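Local coordinates for protein pectinesterase inhibitor (PDB 1XG2) that inhibits pectin methylesterase by forming a protein–protein complex with the enzyme, and may take part in regulating fruit ripening, at residues Lys67-Tyr72 against Ser118-Pro123; Cys75-Tyr79 against Asp110-Cys115. The contacts are given in a common frame with arbitrary orientation. Where two conformers were deposited one is given. Numbering follows the deposited sequence.

Contact 1 (Lys67-Tyr72 against Ser118-Pro123)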
loop_
_atom_site.group_PDB
_atom_site.type_symbol
_atom_site.label_atom_id
_atom_site.label_comp_id
_atom_site.label_asym_id
_atom_site.label_seq_id
_atom_site.Cartn_x
_atom_site.Cartn_y
_atom_site.Cartn_z
ATOM N N LYS B 67 -9.656 6.400 22.086
ATOM C CA LYS B 67 -9.460 6.778 20.686
ATOM C C LYS B 67 -8.038 7.277 20.466
ATOM O O LYS B 67 -7.375 6.898 19.501
ATOM C CB LYS B 67 -10.464 7.844 20.254
ATOM C CG LYS B 67 -10.540 8.055 18.735
ATOM C CD LYS B 67 -11.670 9.017 18.371
ATOM C CE LYS B 67 -11.564 9.521 16.943
ATOM N NZ LYS B 67 -12.882 9.984 16.391
ATOM N N LEU B 68 -7.576 8.124 21.380
ATOM C CA LEU B 68 -6.228 8.658 21.321
ATOM C C LEU B 68 -5.203 7.536 21.425
ATOM O O LEU B 68 -4.232 7.516 20.674
ATOM C CB LEU B 68 -6.009 9.689 22.438
ATOM C CG LEU B 68 -4.616 10.319 22.521
ATOM C CD1 LEU B 68 -4.244 11.098 21.241
ATOM C CD2 LEU B 68 -4.539 11.223 23.747
ATOM N N LYS B 69 -5.428 6.606 22.353
ATOM C CA LYS B 69 -4.531 5.476 22.544
ATOM C C LYS B 69 -4.455 4.612 21.284
ATOM O O LYS B 69 -3.397 4.084 20.958
ATOM C CB LYS B 69 -4.980 4.621 23.721
ATOM C CG LYS B 69 -4.833 5.326 25.064
ATOM C CD LYS B 69 -5.027 4.367 26.228
ATOM C CE LYS B 69 -3.765 3.555 26.493
ATOM N NZ LYS B 69 -4.097 2.177 26.970
ATOM N N GLY B 70 -5.580 4.469 20.595
ATOM C CA GLY B 70 -5.619 3.721 19.343
ATOM C C GLY B 70 -4.814 4.412 18.245
ATOM O O GLY B 70 -4.215 3.747 17.411
ATOM N N ARG B 71 -4.818 5.741 18.238
ATOM C CA ARG B 71 -3.997 6.514 17.309
ATOM C C ARG B 71 -2.511 6.327 17.605
ATOM O O ARG B 71 -1.703 6.057 16.692
ATOM C CB ARG B 71 -4.402 7.986 17.312
ATOM C CG ARG B 71 -5.775 8.191 16.730
ATOM C CD ARG B 71 -6.306 9.603 16.841
ATOM N NE ARG B 71 -7.518 9.730 16.051
ATOM C CZ ARG B 71 -7.969 10.855 15.524
ATOM N NH1 ARG B 71 -9.071 10.826 14.791
ATOM N NH2 ARG B 71 -7.358 12.008 15.741
ATOM N N TYR B 72 -2.139 6.407 18.881
ATOM C CA TYR B 72 -0.756 6.168 19.261
ATOM C C TYR B 72 -0.319 4.740 18.949
ATOM O O TYR B 72 0.826 4.511 18.579
ATOM C CB TYR B 72 -0.536 6.419 20.746
ATOM C CG TYR B 72 -0.638 7.861 21.198
ATOM C CD1 TYR B 72 -1.108 8.168 22.480
ATOM C CD2 TYR B 72 -0.233 8.919 20.374
ATOM C CE1 TYR B 72 -1.191 9.481 22.922
ATOM C CE2 TYR B 72 -0.322 10.230 20.799
ATOM C CZ TYR B 72 -0.793 10.512 22.081
ATOM O OH TYR B 72 -0.872 11.825 22.506
ATOM N N SER B 118 -3.525 9.256 10.667
ATOM C CA SER B 118 -4.369 8.691 11.725
ATOM C C SER B 118 -4.896 9.748 12.696
ATOM O O SER B 118 -5.804 9.471 13.489
ATOM C CB SER B 118 -3.594 7.637 12.519
ATOM O OG SER B 118 -3.184 6.564 11.682
ATOM N N PHE B 119 -4.321 10.946 12.646
ATOM C CA PHE B 119 -4.744 12.042 13.520
ATOM C C PHE B 119 -5.601 13.055 12.767
ATOM O O PHE B 119 -5.361 14.257 12.820
ATOM C CB PHE B 119 -3.526 12.716 14.141
ATOM C CG PHE B 119 -3.018 12.020 15.365
ATOM C CD1 PHE B 119 -3.592 12.274 16.596
ATOM C CD2 PHE B 119 -1.972 11.107 15.285
ATOM C CE1 PHE B 119 -3.130 11.644 17.748
ATOM C CE2 PHE B 119 -1.511 10.471 16.426
ATOM C CZ PHE B 119 -2.094 10.740 17.666
ATOM N N GLU B 120 -6.626 12.568 12.089
ATOM C CA GLU B 120 -7.506 13.451 11.345
ATOM C C GLU B 120 -8.728 13.737 12.194
ATOM O O GLU B 120 -9.471 12.832 12.582
ATOM C CB GLU B 120 -7.845 12.874 9.971
ATOM C CG GLU B 120 -6.729 13.175 8.969
ATOM C CD GLU B 120 -7.111 12.909 7.529
ATOM O OE1 GLU B 120 -8.079 13.542 7.027
ATOM O OE2 GLU B 120 -6.424 12.075 6.892
ATOM N N GLY B 121 -8.892 15.020 12.508
ATOM C CA GLY B 121 -9.885 15.476 13.456
ATOM C C GLY B 121 -9.375 15.226 14.860
ATOM O O GLY B 121 -8.276 14.717 15.035
ATOM N N PRO B 122 -10.156 15.604 15.864
ATOM C CA PRO B 122 -9.812 15.311 17.259
ATOM C C PRO B 122 -9.864 13.807 17.570
ATOM O O PRO B 122 -10.623 13.094 16.920
ATOM C CB PRO B 122 -10.896 16.059 18.049
ATOM C CG PRO B 122 -12.049 16.145 17.100
ATOM C CD PRO B 122 -11.421 16.355 15.744
ATOM N N PRO B 123 -9.099 13.321 18.542
ATOM C CA PRO B 123 -8.150 14.123 19.331
ATOM C C PRO B 123 -6.892 14.457 18.532
ATOM O O PRO B 123 -6.332 13.563 17.891
ATOM C CB PRO B 123 -7.821 13.209 20.523
ATOM C CG PRO B 123 -8.070 11.819 20.034
ATOM C CD PRO B 123 -9.133 11.910 18.961
HETATM O O HOH W 1 -13.204 12.271 18.207
#
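R71, on the helical segment 67-72, extends its side chain into a curl of backbone formed by 118-123, and its guanidinium is held by hydrogen bonds to peptide carbonyls of the loop. NH1 of R71 donates to E120 O (3.0 Å), while NH2 of R71 makes a well-aligned hydrogen bond to G121 O (2.9 Å) and a weak, bent one to P123 O (2.8 Å). E120 O and G121 O lie near the guanidinium plane. S118 O sits over one face, 3.1 Å from R71 NE but at an angle too poor for a hydrogen bond. The cis peptide preceding P123 and the positive phi of G121 belong to the turn that brings these carbonyls round one side chain. P122 O is satisfied differently: a water accepts from K67 NZ (2.9 Å) and donates to P122 O (3.0 Å). S118 OG is hydrogen-bonded to T114 O in the helix before the loop. Nearer the backbone than the guanidinium, R71 CB lies over the face of the F119 ring, 3.9 Å from its centroid, in a CH-pi contact. L68 touches the ring's edge (L68 CD1 to F119 CE1, 3.7 Å) and packs on the proline ring (L68 CB to P123 CG, 3.8 Å). The arrangement is that of an interhelical loop folded back over a neighbouring helix, here the connection between helices 98-118 and 127-149 of a PMEI-family four-helix bundle.

Contact 2 (Cys75-Tyr79 against Asp110-Cys115)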
loop_
_atom_site.group_PDB
_atom_site.type_symbol
_atom_site.label_atom_id
_atom_site.label_comp_id
_atom_site.label_asym_id
_atom_site.label_seq_id
_atom_site.Cartn_x
_atom_site.Cartn_y
_atom_site.Cartn_z
ATOM N N CYS B 75 0.471 4.557 15.348
ATOM C CA CYS B 75 1.761 5.220 15.132
ATOM C C CYS B 75 2.898 4.306 15.518
ATOM O O CYS B 75 3.869 4.150 14.778
ATOM C CB CYS B 75 1.830 6.524 15.930
ATOM S SG CYS B 75 0.718 7.764 15.257
ATOM N N SER B 76 2.748 3.664 16.671
ATOM C CA SER B 76 3.745 2.750 17.185
ATOM C C SER B 76 4.011 1.568 16.228
ATOM O O SER B 76 5.158 1.221 15.970
ATOM C CB SER B 76 3.286 2.248 18.555
ATOM O OG SER B 76 4.203 1.328 19.078
ATOM N N GLU B 77 2.949 0.968 15.704
ATOM C CA GLU B 77 3.085 -0.154 14.754
ATOM C C GLU B 77 3.787 0.286 13.466
ATOM O O GLU B 77 4.656 -0.411 12.947
ATOM C CB GLU B 77 1.714 -0.759 14.447
ATOM C CG GLU B 77 1.136 -1.521 15.633
ATOM C CD GLU B 77 -0.318 -1.969 15.452
ATOM O OE1 GLU B 77 -0.905 -2.474 16.447
ATOM O OE2 GLU B 77 -0.876 -1.824 14.345
ATOM N N ASN B 78 3.433 1.471 12.989
ATOM C CA ASN B 78 4.042 2.042 11.797
ATOM C C ASN B 78 5.511 2.360 11.975
ATOM O O ASN B 78 6.314 2.097 11.078
ATOM C CB ASN B 78 3.285 3.288 11.354
ATOM C CG ASN B 78 2.077 2.947 10.513
ATOM O OD1 ASN B 78 2.172 2.792 9.290
ATOM N ND2 ASN B 78 0.932 2.840 11.154
ATOM N N TYR B 79 5.883 2.889 13.140
ATOM C CA TYR B 79 7.284 3.175 13.389
ATOM C C TYR B 79 8.084 1.878 13.524
ATOM O O TYR B 79 9.228 1.825 13.105
ATOM C CB TYR B 79 7.469 4.112 14.595
ATOM C CG TYR B 79 7.450 5.555 14.176
ATOM C CD1 TYR B 79 6.247 6.220 13.944
ATOM C CD2 TYR B 79 8.636 6.243 13.949
ATOM C CE1 TYR B 79 6.228 7.560 13.528
ATOM C CE2 TYR B 79 8.635 7.582 13.552
ATOM C CZ TYR B 79 7.430 8.226 13.336
ATOM O OH TYR B 79 7.436 9.545 12.938
ATOM N N ASP B 110 6.486 6.365 4.777
ATOM C CA ASP B 110 5.041 6.243 4.932
ATOM C C ASP B 110 4.587 5.784 6.319
ATOM O O ASP B 110 3.407 5.882 6.643
ATOM C CB ASP B 110 4.494 5.259 3.899
ATOM C CG ASP B 110 4.417 5.851 2.505
ATOM O OD1 ASP B 110 4.554 7.092 2.335
ATOM O OD2 ASP B 110 4.179 5.140 1.514
ATOM N N GLY B 111 5.481 5.227 7.117
ATOM C CA GLY B 111 5.167 4.972 8.514
ATOM C C GLY B 111 4.831 6.268 9.244
ATOM O O GLY B 111 3.845 6.350 9.984
ATOM N N ALA B 112 5.649 7.293 9.022
ATOM C CA ALA B 112 5.422 8.603 9.636
ATOM C C ALA B 112 4.153 9.243 9.067
ATOM O O ALA B 112 3.365 9.848 9.792
ATOM C CB ALA B 112 6.620 9.502 9.397
ATOM N N GLY B 113 3.947 9.090 7.766
ATOM C CA GLY B 113 2.786 9.647 7.100
ATOM C C GLY B 113 1.490 8.989 7.519
ATOM O O GLY B 113 0.438 9.634 7.572
ATOM N N THR B 114 1.560 7.701 7.822
ATOM C CA THR B 114 0.393 6.964 8.282
ATOM C C THR B 114 0.036 7.389 9.709
ATOM O O THR B 114 -1.130 7.482 10.057
ATOM C CB THR B 114 0.669 5.467 8.223
ATOM O OG1 THR B 114 0.926 5.080 6.857
ATOM C CG2 THR B 114 -0.558 4.677 8.631
ATOM N N CYS B 115 1.053 7.652 10.526
ATOM C CA CYS B 115 0.822 8.239 11.847
ATOM C C CYS B 115 0.072 9.556 11.673
ATOM O O CYS B 115 -0.979 9.759 12.287
ATOM C CB CYS B 115 2.138 8.441 12.582
ATOM S SG CYS B 115 1.925 9.100 14.249
#
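N78, C115 and C75 bury the most surface where helices 66-95 and 98-118 run side by side, their local axes antiparallel at 173° and only 8.3 Å apart. C75 and C115 are joined covalently: the SG atoms of C75 and C115 are 2.1 Å apart, with a chi3 of 87°, close to the relaxed value for a disulfide. The bond ties the two helices at a point where the CA atoms of C75 and C115 are 4.6 Å apart. One turn further along, N78 faces G111, and the CA atoms of N78 and G111 come equally near, at 4.5 Å. Glycine permits this approach, since a CB at position 111 would collide with the backbone oxygen of N78. The N78 side chain lies across the gap, with N78 CB 3.4 Å from G111 O and N78 OD1 3.2 Å from T114 CB; its ND2 is hydrogen-bonded to T74 O, within its own helix. Y79 flanks the pair on the side of helix 127-149. The Y79 ring edge meets C115 CB, Y79 OH lies 3.6 Å from A112 CB, and the hydroxyl is hydrogen-bonded to D133 of that helix. T114 OG1 donates to D110 O (2.6 Å) and is also hydrogen-bonded to H137 of the Pectinesterase 1 chain, while the D110 carboxylate is hydrogen-bonded to N158 and Q191 of that chain. No hydrogen bond crosses between the two segments, so their union rests on one covalent bond and close van der Waals packing, consistent with a fixed pairing of helices from which D110 and T114 hydrogen-bond to the enzyme.

In the fold
Both contacts join helix 66-95 to the chain at or just beyond helix 98-118, and contact 2 is nested within the loop closed by contact 1. Their centres are about 12 Å apart, and they meet where F119 CE2 packs on C75 SG at 3.7 Å. Contact 2 is buried within the bundle, its centre about 11 Å from that of the chain; contact 1, about 21 Å out, is only partly buried. Chemistry follows place: helix against helix relies on a disulfide and glycine-permitted close packing, whereas helix against loop combines a charged side chain bound to backbone carbonyls, a water bridge and apolar packing. Pectinesterase 1 packs on both, also hydrogen-bonding to contact 2.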